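Local coordinates for protein putative alpha-ketoglutarate-dependent taurine dioxygenase (Burkholderia xenovorans, PDB 5HSX) that probably acts as an iron(II)- and 2-oxoglutarate-dependent dioxygenase of the TauD/TfdA family, at residues L200-R208 and L218-V229; P133-I143 and W258-R269. All coordinates share one frame; numbering follows the deposited sequence.

Contact 1: L200-R208 and L218-V229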
loop_
_atom_site.group_PDB
_atom_site.type_symbol
_atom_site.label_atom_id
_atom_site.label_comp_id
_atom_site.label_asym_id
_atom_site.label_seq_id
_atom_site.Cartn_x
_atom_site.Cartn_y
_atom_site.Cartn_z
ATOM N N LEU B 200 10.228 15.594 -23.889
ATOM C CA LEU B 200 8.792 15.687 -24.121
ATOM C C LEU B 200 8.187 16.696 -23.156
ATOM O O LEU B 200 8.462 16.648 -21.952
ATOM C CB LEU B 200 8.109 14.330 -23.930
ATOM C CG LEU B 200 8.313 13.214 -24.950
ATOM C CD1 LEU B 200 7.703 11.934 -24.405
ATOM C CD2 LEU B 200 7.676 13.582 -26.279
ATOM N N VAL B 201 7.367 17.605 -23.685
ATOM C CA VAL B 201 6.631 18.570 -22.871
ATOM C C VAL B 201 5.219 18.676 -23.430
ATOM O O VAL B 201 5.037 18.960 -24.619
ATOM C CB VAL B 201 7.299 19.964 -22.852
ATOM C CG1 VAL B 201 6.539 20.902 -21.904
ATOM C CG2 VAL B 201 8.772 19.874 -22.463
ATOM N N THR B 202 4.221 18.464 -22.571
ATOM C CA THR B 202 2.822 18.478 -22.972
ATOM C C THR B 202 1.991 19.171 -21.904
ATOM O O THR B 202 2.242 19.006 -20.705
ATOM C CB THR B 202 2.292 17.052 -23.206
ATOM O OG1 THR B 202 3.007 16.457 -24.297
ATOM C CG2 THR B 202 0.791 17.055 -23.528
ATOM N N GLU B 203 1.009 19.951 -22.344
ATOM C CA GLU B 203 0.021 20.539 -21.453
ATOM C C GLU B 203 -1.224 19.655 -21.456
ATOM O O GLU B 203 -1.842 19.458 -22.504
ATOM C CB GLU B 203 -0.334 21.967 -21.881
ATOM C CG GLU B 203 -1.324 22.640 -20.919
ATOM C CD GLU B 203 -1.764 24.015 -21.409
ATOM O OE1 GLU B 203 -0.898 24.899 -21.585
ATOM O OE2 GLU B 203 -2.974 24.198 -21.621
ATOM N N HIS B 204 -1.589 19.135 -20.283
ATOM C CA HIS B 204 -2.761 18.283 -20.096
ATOM C C HIS B 204 -3.772 18.957 -19.183
ATOM O O HIS B 204 -3.395 19.783 -18.341
ATOM C CB HIS B 204 -2.377 16.936 -19.463
ATOM C CG HIS B 204 -1.723 15.980 -20.405
ATOM N ND1 HIS B 204 -2.338 15.515 -21.547
ATOM C CD2 HIS B 204 -0.511 15.374 -20.353
ATOM C CE1 HIS B 204 -1.528 14.671 -22.168
ATOM N NE2 HIS B 204 -0.416 14.562 -21.459
ATOM N N PRO B 205 -5.056 18.606 -19.292
ATOM C CA PRO B 205 -6.003 19.002 -18.246
ATOM C C PRO B 205 -5.624 18.342 -16.933
ATOM O O PRO B 205 -5.134 17.209 -16.906
ATOM C CB PRO B 205 -7.347 18.476 -18.763
ATOM C CG PRO B 205 -6.960 17.273 -19.577
ATOM C CD PRO B 205 -5.664 17.662 -20.253
ATOM N N LEU B 206 -5.838 19.060 -15.832
ATOM C CA LEU B 206 -5.664 18.404 -14.543
ATOM C C LEU B 206 -6.786 17.412 -14.270
ATOM O O LEU B 206 -6.604 16.493 -13.470
ATOM C CB LEU B 206 -5.602 19.442 -13.415
ATOM C CG LEU B 206 -4.328 19.513 -12.587
ATOM C CD1 LEU B 206 -3.123 19.771 -13.481
ATOM C CD2 LEU B 206 -4.486 20.605 -11.526
ATOM N N VAL B 207 -7.943 17.586 -14.911
ATOM C CA VAL B 207 -9.062 16.663 -14.797
ATOM C C VAL B 207 -9.331 16.085 -16.181
ATOM O O VAL B 207 -9.684 16.824 -17.113
ATOM C CB VAL B 207 -10.314 17.356 -14.236
ATOM C CG1 VAL B 207 -11.476 16.384 -14.176
ATOM C CG2 VAL B 207 -10.015 17.946 -12.861
ATOM N N ARG B 208 -9.146 14.773 -16.329
ATOM C CA ARG B 208 -9.339 14.125 -17.623
ATOM C C ARG B 208 -10.701 13.448 -17.673
ATOM O O ARG B 208 -11.008 12.599 -16.828
ATOM C CB ARG B 208 -8.246 13.090 -17.913
ATOM C CG ARG B 208 -8.488 12.429 -19.274
ATOM C CD ARG B 208 -7.399 11.423 -19.707
ATOM N NE ARG B 208 -7.721 10.972 -21.066
ATOM C CZ ARG B 208 -6.964 10.170 -21.814
ATOM N NH1 ARG B 208 -5.811 9.709 -21.345
ATOM N NH2 ARG B 208 -7.373 9.829 -23.034
ATOM N N LEU B 218 -8.636 12.490 -11.702
ATOM C CA LEU B 218 -7.672 13.472 -11.214
ATOM C C LEU B 218 -6.323 13.122 -11.841
ATOM O O LEU B 218 -5.596 12.249 -11.356
ATOM C CB LEU B 218 -7.639 13.468 -9.683
ATOM C CG LEU B 218 -6.812 14.514 -8.937
ATOM C CD1 LEU B 218 -7.182 15.916 -9.401
ATOM C CD2 LEU B 218 -7.027 14.367 -7.419
ATOM N N TYR B 219 -6.001 13.793 -12.950
ATOM C CA TYR B 219 -4.981 13.330 -13.896
ATOM C C TYR B 219 -3.624 13.938 -13.536
ATOM O O TYR B 219 -3.034 14.705 -14.289
ATOM C CB TYR B 219 -5.406 13.715 -15.314
ATOM C CG TYR B 219 -4.776 12.930 -16.446
ATOM C CD1 TYR B 219 -4.995 11.567 -16.574
ATOM C CD2 TYR B 219 -4.005 13.568 -17.413
ATOM C CE1 TYR B 219 -4.441 10.841 -17.630
ATOM C CE2 TYR B 219 -3.445 12.854 -18.471
ATOM C CZ TYR B 219 -3.670 11.492 -18.575
ATOM O OH TYR B 219 -3.135 10.778 -19.634
ATOM N N VAL B 220 -3.110 13.553 -12.362
ATOM C CA VAL B 220 -2.019 14.298 -11.741
ATOM C C VAL B 220 -0.694 13.537 -11.752
ATOM O O VAL B 220 0.247 13.965 -11.077
ATOM C CB VAL B 220 -2.372 14.739 -10.308
ATOM C CG1 VAL B 220 -3.487 15.790 -10.324
ATOM C CG2 VAL B 220 -2.772 13.541 -9.431
ATOM N N SER B 221 -0.589 12.436 -12.517
ATOM C CA SER B 221 0.645 11.706 -12.855
ATOM C C SER B 221 1.897 12.220 -12.131
ATOM O O SER B 221 2.683 12.977 -12.724
ATOM C CB SER B 221 0.856 11.780 -14.374
ATOM O OG SER B 221 1.845 10.859 -14.793
ATOM N N PRO B 222 2.133 11.829 -10.867
ATOM C CA PRO B 222 3.092 12.590 -10.041
ATOM C C PRO B 222 4.529 12.591 -10.554
ATOM O O PRO B 222 5.236 13.585 -10.337
ATOM C CB PRO B 222 2.977 11.912 -8.657
ATOM C CG PRO B 222 1.520 11.457 -8.630
ATOM C CD PRO B 222 1.289 10.941 -10.042
ATOM N N SER B 223 4.993 11.537 -11.227
ATOM C CA SER B 223 6.377 11.566 -11.705
ATOM C C SER B 223 6.599 12.564 -12.834
ATOM O O SER B 223 7.734 13.014 -13.031
ATOM C CB SER B 223 6.818 10.186 -12.191
ATOM O OG SER B 223 6.872 9.275 -11.126
ATOM N N PHE B 224 5.560 12.907 -13.594
ATOM C CA PHE B 224 5.732 13.692 -14.812
ATOM C C PHE B 224 5.106 15.072 -14.758
ATOM O O PHE B 224 5.597 15.979 -15.441
ATOM C CB PHE B 224 5.164 12.924 -16.008
ATOM C CG PHE B 224 5.744 11.552 -16.133
ATOM C CD1 PHE B 224 7.112 11.357 -15.930
ATOM C CD2 PHE B 224 4.936 10.452 -16.374
ATOM C CE1 PHE B 224 7.672 10.095 -16.004
ATOM C CE2 PHE B 224 5.485 9.179 -16.455
ATOM C CZ PHE B 224 6.858 9.000 -16.267
ATOM N N LEU B 225 4.058 15.261 -13.958
ATOM C CA LEU B 225 3.415 16.571 -13.869
ATOM C C LEU B 225 4.302 17.517 -13.063
ATOM O O LEU B 225 4.642 17.236 -11.907
ATOM C CB LEU B 225 2.027 16.433 -13.246
ATOM C CG LEU B 225 1.255 17.708 -12.888
ATOM C CD1 LEU B 225 1.084 18.664 -14.115
ATOM C CD2 LEU B 225 -0.110 17.339 -12.287
ATOM N N LYS B 226 4.707 18.626 -13.682
ATOM C CA LYS B 226 5.705 19.515 -13.095
ATOM C C LYS B 226 5.130 20.810 -12.556
ATOM O O LYS B 226 5.632 21.329 -11.551
ATOM C CB LYS B 226 6.785 19.857 -14.136
ATOM C CG LYS B 226 7.438 18.641 -14.766
ATOM C CD LYS B 226 7.994 17.708 -13.710
ATOM C CE LYS B 226 8.756 16.542 -14.346
ATOM N NZ LYS B 226 9.280 15.647 -13.270
ATOM N N SER B 227 4.103 21.360 -13.207
ATOM C CA SER B 227 3.586 22.652 -12.793
ATOM C C SER B 227 2.151 22.812 -13.281
ATOM O O SER B 227 1.724 22.174 -14.250
ATOM C CB SER B 227 4.450 23.790 -13.335
ATOM O OG SER B 227 4.449 23.787 -14.759
ATOM N N ILE B 228 1.433 23.704 -12.612
ATOM C CA ILE B 228 0.071 24.079 -12.984
ATOM C C ILE B 228 0.144 25.384 -13.763
ATOM O O ILE B 228 0.773 26.346 -13.310
ATOM C CB ILE B 228 -0.815 24.215 -11.735
ATOM C CG1 ILE B 228 -0.958 22.848 -11.044
ATOM C CG2 ILE B 228 -2.202 24.815 -12.100
ATOM C CD1 ILE B 228 -1.721 22.897 -9.701
ATOM N N VAL B 229 -0.496 25.420 -14.936
ATOM C CA VAL B 229 -0.418 26.593 -15.805
ATOM C C VAL B 229 -1.150 27.767 -15.169
ATOM O O VAL B 229 -2.258 27.617 -14.636
ATOM C CB VAL B 229 -0.998 26.267 -17.191
ATOM C CG1 VAL B 229 -1.026 27.513 -18.064
ATOM C CG2 VAL B 229 -0.170 25.163 -17.850
HETATM O O HOH W 1 -2.580 16.942 -15.779
#
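Val207 and Leu218 form an antiparallel, non-hydrogen-bonded pair with CA atoms 5.0 Å apart, and just beyond it Tyr219 N donates to Leu206 O at 2.8 Å. Tyr219 is the centre of an inverse gamma turn, where the chain leaves the sheet. A water donates to both Pro205 O and Tyr219 O and bridges the two backbones there. Arg208 covers one face of the Tyr219 ring, and the CE2 edge of that ring points at one face of the His204 imidazole. This is a T-shaped stack, with centroids 5.6 Å apart and planes at 85°. Thr202 CG2 covers the other imidazole face. The Arg208 chain is fully extended (chi1 180°) and runs alongside the tyrosine in the same direction. Its CD sits over the phenol face, 3.9 Å from the ring centroid, as a CH-pi contact. Ser306 OG is hydrogen-bonded to His204 ND1. Leu206 reaches into an apolar cluster. Its CD1 meets Leu225 CD2 at 4.1 Å, and its CD2 meets Ile228 CD1 at 4.0 Å. Farther out, Val229 CG2 packs against the carboxylate end of Glu203, whose OE2 is salt-bridged to Arg174. The contact joins strand 200-209 to the end of strand 216-218, the loop after it and strand 225-228. Bonds at both N and O hold the Tyr219 backbone, which sets where its buried ring meets the arginine methylene and the imidazole.

Contact 2: P133-I143 and W258-R269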
loop_
_atom_site.group_PDB
_atom_site.type_symbol
_atom_site.label_atom_id
_atom_site.label_comp_id
_atom_site.label_asym_id
_atom_site.label_seq_id
_atom_site.Cartn_x
_atom_site.Cartn_y
_atom_site.Cartn_z
ATOM N N PRO B 133 -0.638 6.314 -23.758
ATOM C CA PRO B 133 -1.315 5.036 -24.021
ATOM C C PRO B 133 -2.491 4.855 -23.072
ATOM O O PRO B 133 -2.419 5.209 -21.894
ATOM C CB PRO B 133 -0.220 3.989 -23.767
ATOM C CG PRO B 133 0.751 4.677 -22.852
ATOM C CD PRO B 133 0.754 6.115 -23.308
ATOM N N TRP B 134 -3.594 4.323 -23.594
ATOM C CA TRP B 134 -4.760 4.207 -22.728
ATOM C C TRP B 134 -4.684 3.008 -21.791
ATOM O O TRP B 134 -5.362 3.011 -20.759
ATOM C CB TRP B 134 -6.046 4.169 -23.563
ATOM C CG TRP B 134 -6.408 2.860 -24.206
ATOM C CD1 TRP B 134 -6.126 2.458 -25.491
ATOM C CD2 TRP B 134 -7.186 1.811 -23.619
ATOM N NE1 TRP B 134 -6.673 1.213 -25.726
ATOM C CE2 TRP B 134 -7.323 0.794 -24.592
ATOM C CE3 TRP B 134 -7.786 1.634 -22.363
ATOM C CZ2 TRP B 134 -8.026 -0.385 -24.343
ATOM C CZ3 TRP B 134 -8.482 0.460 -22.119
ATOM C CH2 TRP B 134 -8.592 -0.537 -23.105
ATOM N N ALA B 135 -3.869 2.000 -22.106
ATOM C CA ALA B 135 -3.802 0.812 -21.266
ATOM C C ALA B 135 -2.456 0.141 -21.450
ATOM O O ALA B 135 -1.779 0.327 -22.466
ATOM C CB ALA B 135 -4.915 -0.190 -21.603
ATOM N N SER B 136 -2.092 -0.674 -20.467
ATOM C CA SER B 136 -0.919 -1.525 -20.588
ATOM C C SER B 136 -1.267 -2.919 -20.087
ATOM O O SER B 136 -2.130 -3.087 -19.220
ATOM C CB SER B 136 0.276 -0.961 -19.803
ATOM O OG SER B 136 0.310 0.460 -19.856
ATOM N N ILE B 137 -0.573 -3.914 -20.635
ATOM C CA ILE B 137 -0.739 -5.309 -20.251
ATOM C C ILE B 137 0.639 -5.849 -19.906
ATOM O O ILE B 137 1.492 -6.000 -20.791
ATOM C CB ILE B 137 -1.393 -6.138 -21.365
ATOM C CG1 ILE B 137 -2.786 -5.582 -21.666
ATOM C CG2 ILE B 137 -1.445 -7.620 -20.966
ATOM C CD1 ILE B 137 -3.352 -6.028 -22.962
ATOM N N LEU B 138 0.858 -6.145 -18.627
ATOM C CA LEU B 138 2.160 -6.538 -18.101
ATOM C C LEU B 138 2.080 -7.981 -17.620
ATOM O O LEU B 138 1.228 -8.302 -16.786
ATOM C CB LEU B 138 2.548 -5.608 -16.951
ATOM C CG LEU B 138 3.844 -5.848 -16.186
ATOM C CD1 LEU B 138 5.044 -5.694 -17.101
ATOM C CD2 LEU B 138 3.899 -4.860 -15.011
ATOM N N ARG B 139 2.962 -8.849 -18.129
ATOM C CA ARG B 139 2.962 -10.254 -17.732
ATOM C C ARG B 139 4.270 -10.628 -17.038
ATOM O O ARG B 139 5.351 -10.168 -17.423
ATOM C CB ARG B 139 2.700 -11.179 -18.942
ATOM C CG ARG B 139 3.916 -11.555 -19.801
ATOM C CD ARG B 139 3.485 -12.414 -20.994
ATOM N NE ARG B 139 4.563 -13.273 -21.471
ATOM C CZ ARG B 139 5.408 -12.957 -22.449
ATOM N NH1 ARG B 139 5.300 -11.793 -23.078
ATOM N NH2 ARG B 139 6.365 -13.811 -22.800
ATOM N N GLY B 140 4.167 -11.460 -16.002
ATOM C CA GLY B 140 5.319 -11.875 -15.224
ATOM C C GLY B 140 5.802 -13.254 -15.625
ATOM O O GLY B 140 5.050 -14.228 -15.561
ATOM N N VAL B 141 7.060 -13.330 -16.045
ATOM C CA VAL B 141 7.663 -14.581 -16.499
ATOM C C VAL B 141 8.561 -15.188 -15.434
ATOM O O VAL B 141 8.398 -16.353 -15.064
ATOM C CB VAL B 141 8.432 -14.357 -17.819
ATOM C CG1 VAL B 141 9.228 -15.609 -18.188
ATOM C CG2 VAL B 141 7.452 -13.979 -18.930
ATOM N N THR B 142 9.524 -14.415 -14.939
ATOM C CA THR B 142 10.396 -14.830 -13.842
ATOM C C THR B 142 10.080 -13.921 -12.664
ATOM O O THR B 142 10.331 -12.712 -12.722
ATOM C CB THR B 142 11.863 -14.742 -14.244
ATOM O OG1 THR B 142 12.062 -15.503 -15.443
ATOM C CG2 THR B 142 12.755 -15.300 -13.143
ATOM N N ILE B 143 9.493 -14.491 -11.618
ATOM C CA ILE B 143 8.939 -13.681 -10.539
ATOM C C ILE B 143 9.512 -14.148 -9.208
ATOM O O ILE B 143 9.453 -15.345 -8.890
ATOM C CB ILE B 143 7.404 -13.737 -10.528
ATOM C CG1 ILE B 143 6.828 -13.071 -11.788
ATOM C CG2 ILE B 143 6.861 -13.129 -9.246
ATOM C CD1 ILE B 143 7.188 -11.593 -11.956
ATOM N N TRP B 258 2.956 -10.437 -7.319
ATOM C CA TRP B 258 3.111 -11.189 -8.555
ATOM C C TRP B 258 3.425 -12.654 -8.299
ATOM O O TRP B 258 4.024 -13.026 -7.286
ATOM C CB TRP B 258 4.227 -10.583 -9.408
ATOM C CG TRP B 258 3.869 -9.247 -9.938
ATOM C CD1 TRP B 258 4.017 -8.045 -9.309
ATOM C CD2 TRP B 258 3.274 -8.969 -11.210
ATOM N NE1 TRP B 258 3.551 -7.033 -10.116
ATOM C CE2 TRP B 258 3.096 -7.578 -11.290
ATOM C CE3 TRP B 258 2.885 -9.765 -12.292
ATOM C CZ2 TRP B 258 2.538 -6.960 -12.407
ATOM C CZ3 TRP B 258 2.338 -9.153 -13.403
ATOM C CH2 TRP B 258 2.161 -7.761 -13.450
ATOM N N GLN B 259 3.006 -13.489 -9.242
ATOM C CA GLN B 259 3.492 -14.851 -9.381
ATOM C C GLN B 259 3.838 -15.062 -10.845
ATOM O O GLN B 259 3.370 -14.325 -11.717
ATOM C CB GLN B 259 2.452 -15.889 -8.929
ATOM C CG GLN B 259 2.026 -15.755 -7.469
ATOM C CD GLN B 259 0.932 -16.741 -7.109
ATOM O OE1 GLN B 259 0.996 -17.911 -7.481
ATOM N NE2 GLN B 259 -0.088 -16.267 -6.399
ATOM N N ALA B 260 4.666 -16.071 -11.114
ATOM C CA ALA B 260 4.902 -16.463 -12.496
ATOM C C ALA B 260 3.567 -16.751 -13.171
ATOM O O ALA B 260 2.684 -17.384 -12.587
ATOM C CB ALA B 260 5.811 -17.695 -12.561
ATOM N N GLY B 261 3.408 -16.249 -14.395
ATOM C CA GLY B 261 2.165 -16.419 -15.112
ATOM C C GLY B 261 1.089 -15.409 -14.775
ATOM O O GLY B 261 -0.029 -15.526 -15.295
ATOM N N SER B 262 1.375 -14.425 -13.928
ATOM C CA SER B 262 0.370 -13.413 -13.633
ATOM C C SER B 262 0.382 -12.324 -14.697
ATOM O O SER B 262 1.396 -12.080 -15.358
ATOM C CB SER B 262 0.594 -12.799 -12.250
ATOM O OG SER B 262 0.411 -13.770 -11.222
ATOM N N VAL B 263 -0.776 -11.686 -14.876
ATOM C CA VAL B 263 -0.959 -10.619 -15.855
ATOM C C VAL B 263 -1.722 -9.490 -15.178
ATOM O O VAL B 263 -2.705 -9.735 -14.474
ATOM C CB VAL B 263 -1.721 -11.108 -17.108
ATOM C CG1 VAL B 263 -1.882 -9.962 -18.125
ATOM C CG2 VAL B 263 -1.012 -12.304 -17.746
ATOM N N ALA B 264 -1.263 -8.256 -15.385
ATOM C CA ALA B 264 -1.971 -7.062 -14.944
ATOM C C ALA B 264 -2.345 -6.234 -16.165
ATOM O O ALA B 264 -1.502 -5.986 -17.032
ATOM C CB ALA B 264 -1.110 -6.233 -13.981
ATOM N N PHE B 265 -3.607 -5.807 -16.222
ATOM C CA PHE B 265 -4.178 -5.083 -17.359
ATOM C C PHE B 265 -4.843 -3.848 -16.766
ATOM O O PHE B 265 -5.845 -3.972 -16.054
ATOM C CB PHE B 265 -5.186 -5.989 -18.082
ATOM C CG PHE B 265 -5.793 -5.429 -19.364
ATOM C CD1 PHE B 265 -5.402 -4.216 -19.917
ATOM C CD2 PHE B 265 -6.767 -6.170 -20.019
ATOM C CE1 PHE B 265 -5.976 -3.762 -21.102
ATOM C CE2 PHE B 265 -7.348 -5.721 -21.197
ATOM C CZ PHE B 265 -6.955 -4.510 -21.739
ATOM N N TRP B 266 -4.277 -2.660 -16.994
ATOM C CA TRP B 266 -4.807 -1.479 -16.322
ATOM C C TRP B 266 -5.147 -0.363 -17.299
ATOM O O TRP B 266 -4.571 -0.256 -18.387
ATOM C CB TRP B 266 -3.856 -0.935 -15.246
ATOM C CG TRP B 266 -2.533 -0.385 -15.702
ATOM C CD1 TRP B 266 -2.243 0.919 -15.990
ATOM C CD2 TRP B 266 -1.302 -1.107 -15.828
ATOM N NE1 TRP B 266 -0.912 1.045 -16.320
ATOM C CE2 TRP B 266 -0.312 -0.182 -16.225
ATOM C CE3 TRP B 266 -0.944 -2.448 -15.663
ATOM C CZ2 TRP B 266 1.019 -0.556 -16.456
ATOM C CZ3 TRP B 266 0.384 -2.817 -15.885
ATOM C CH2 TRP B 266 1.343 -1.873 -16.288
ATOM N N ASP B 267 -6.100 0.464 -16.871
ATOM C CA ASP B 267 -6.627 1.584 -17.649
ATOM C C ASP B 267 -5.874 2.836 -17.208
ATOM O O ASP B 267 -6.149 3.396 -16.144
ATOM C CB ASP B 267 -8.134 1.723 -17.427
ATOM C CG ASP B 267 -8.762 2.816 -18.286
ATOM O OD1 ASP B 267 -8.016 3.628 -18.875
ATOM O OD2 ASP B 267 -10.007 2.873 -18.352
ATOM N N ASN B 268 -4.924 3.280 -18.039
ATOM C CA ASN B 268 -4.122 4.467 -17.751
ATOM C C ASN B 268 -4.924 5.758 -17.755
ATOM O O ASN B 268 -4.405 6.792 -17.326
ATOM C CB ASN B 268 -3.007 4.613 -18.778
ATOM C CG ASN B 268 -1.887 3.656 -18.554
ATOM O OD1 ASN B 268 -1.313 3.595 -17.461
ATOM N ND2 ASN B 268 -1.548 2.897 -19.594
ATOM N N ARG B 269 -6.145 5.753 -18.267
ATOM C CA ARG B 269 -6.927 6.971 -18.206
ATOM C C ARG B 269 -7.535 7.205 -16.833
ATOM O O ARG B 269 -8.030 8.309 -16.575
ATOM C CB ARG B 269 -8.018 6.922 -19.278
ATOM C CG ARG B 269 -7.428 6.614 -20.650
ATOM C CD ARG B 269 -8.480 6.177 -21.628
ATOM N NE ARG B 269 -9.106 4.932 -21.207
ATOM C CZ ARG B 269 -9.978 4.251 -21.949
ATOM N NH1 ARG B 269 -10.310 4.682 -23.163
ATOM N NH2 ARG B 269 -10.511 3.134 -21.477
#
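Two neighbouring inner strands of the main sheet of this cupin-clan fold, 135-140 and 263-267, pair antiparallel here; the jelly-roll core of the TauD family is built on such sheets. Their axes come within 4.7 Å at 169°. Ser136 with Trp266 and Leu138 with Ala264 are the hydrogen-bonded pairs, and Leu138 N to Ala264 O measures 2.9 Å. At the type II turn from Gln259 to Ser262, Gly140 N donates to Ser262 O and Gly261 N donates to Gly140 O. On one face, Ile137 CG1 lies over the Phe265 ring, 3.8 Å from its centroid, while Ala135 CB meets the same ring at its edge. On the other face, Ser136 CB sits over the six-membered ring of Trp266, and Leu138 CB touches that ring's edge. Leu138 CD2 also packs on Trp258 CZ2 at 3.6 Å. Ile143 CG2 reaches Trp258 CB. Trp266 and Asn268 also touch Asp125, a ligand of the bound sodium ion, so this end of the pair lies beside the metal site. Trp134 CE3 lies over one face of the Arg269 guanidinium, with the planes 43° apart. Arg269 forms a side-on salt bridge with Asp267, NE to OD1 and NH2 to OD2. NH2 is also salt-bridged to Glu212, and His210 bonds to Asp267 OD2. Asn268 ND2 donates to Ser136 OG at 3.1 Å, with the hydroxyl oxygen close to the amide plane.

The centres of contacts 1 and 2 are about 24 Å apart, on opposite sides of the chain's centre. Contact 1 is nested along the chain: 200-208 and 218-229 both fall within the long excursion between 133-143 and 258-269. Contact 2 belongs to the mixed seven-stranded sheet, whereas contact 1 belongs to a separate antiparallel sheet. The two nevertheless meet at one edge, where Arg208 NH1 lies 3.6 Å from Arg269 CG and Tyr219 packs near Asn268. The strand pair of contact 2 thus closes a loop that carries strands 174-179, 200-209, 216-218 and 225-228; strand 307-310 joins them from farther along the chain.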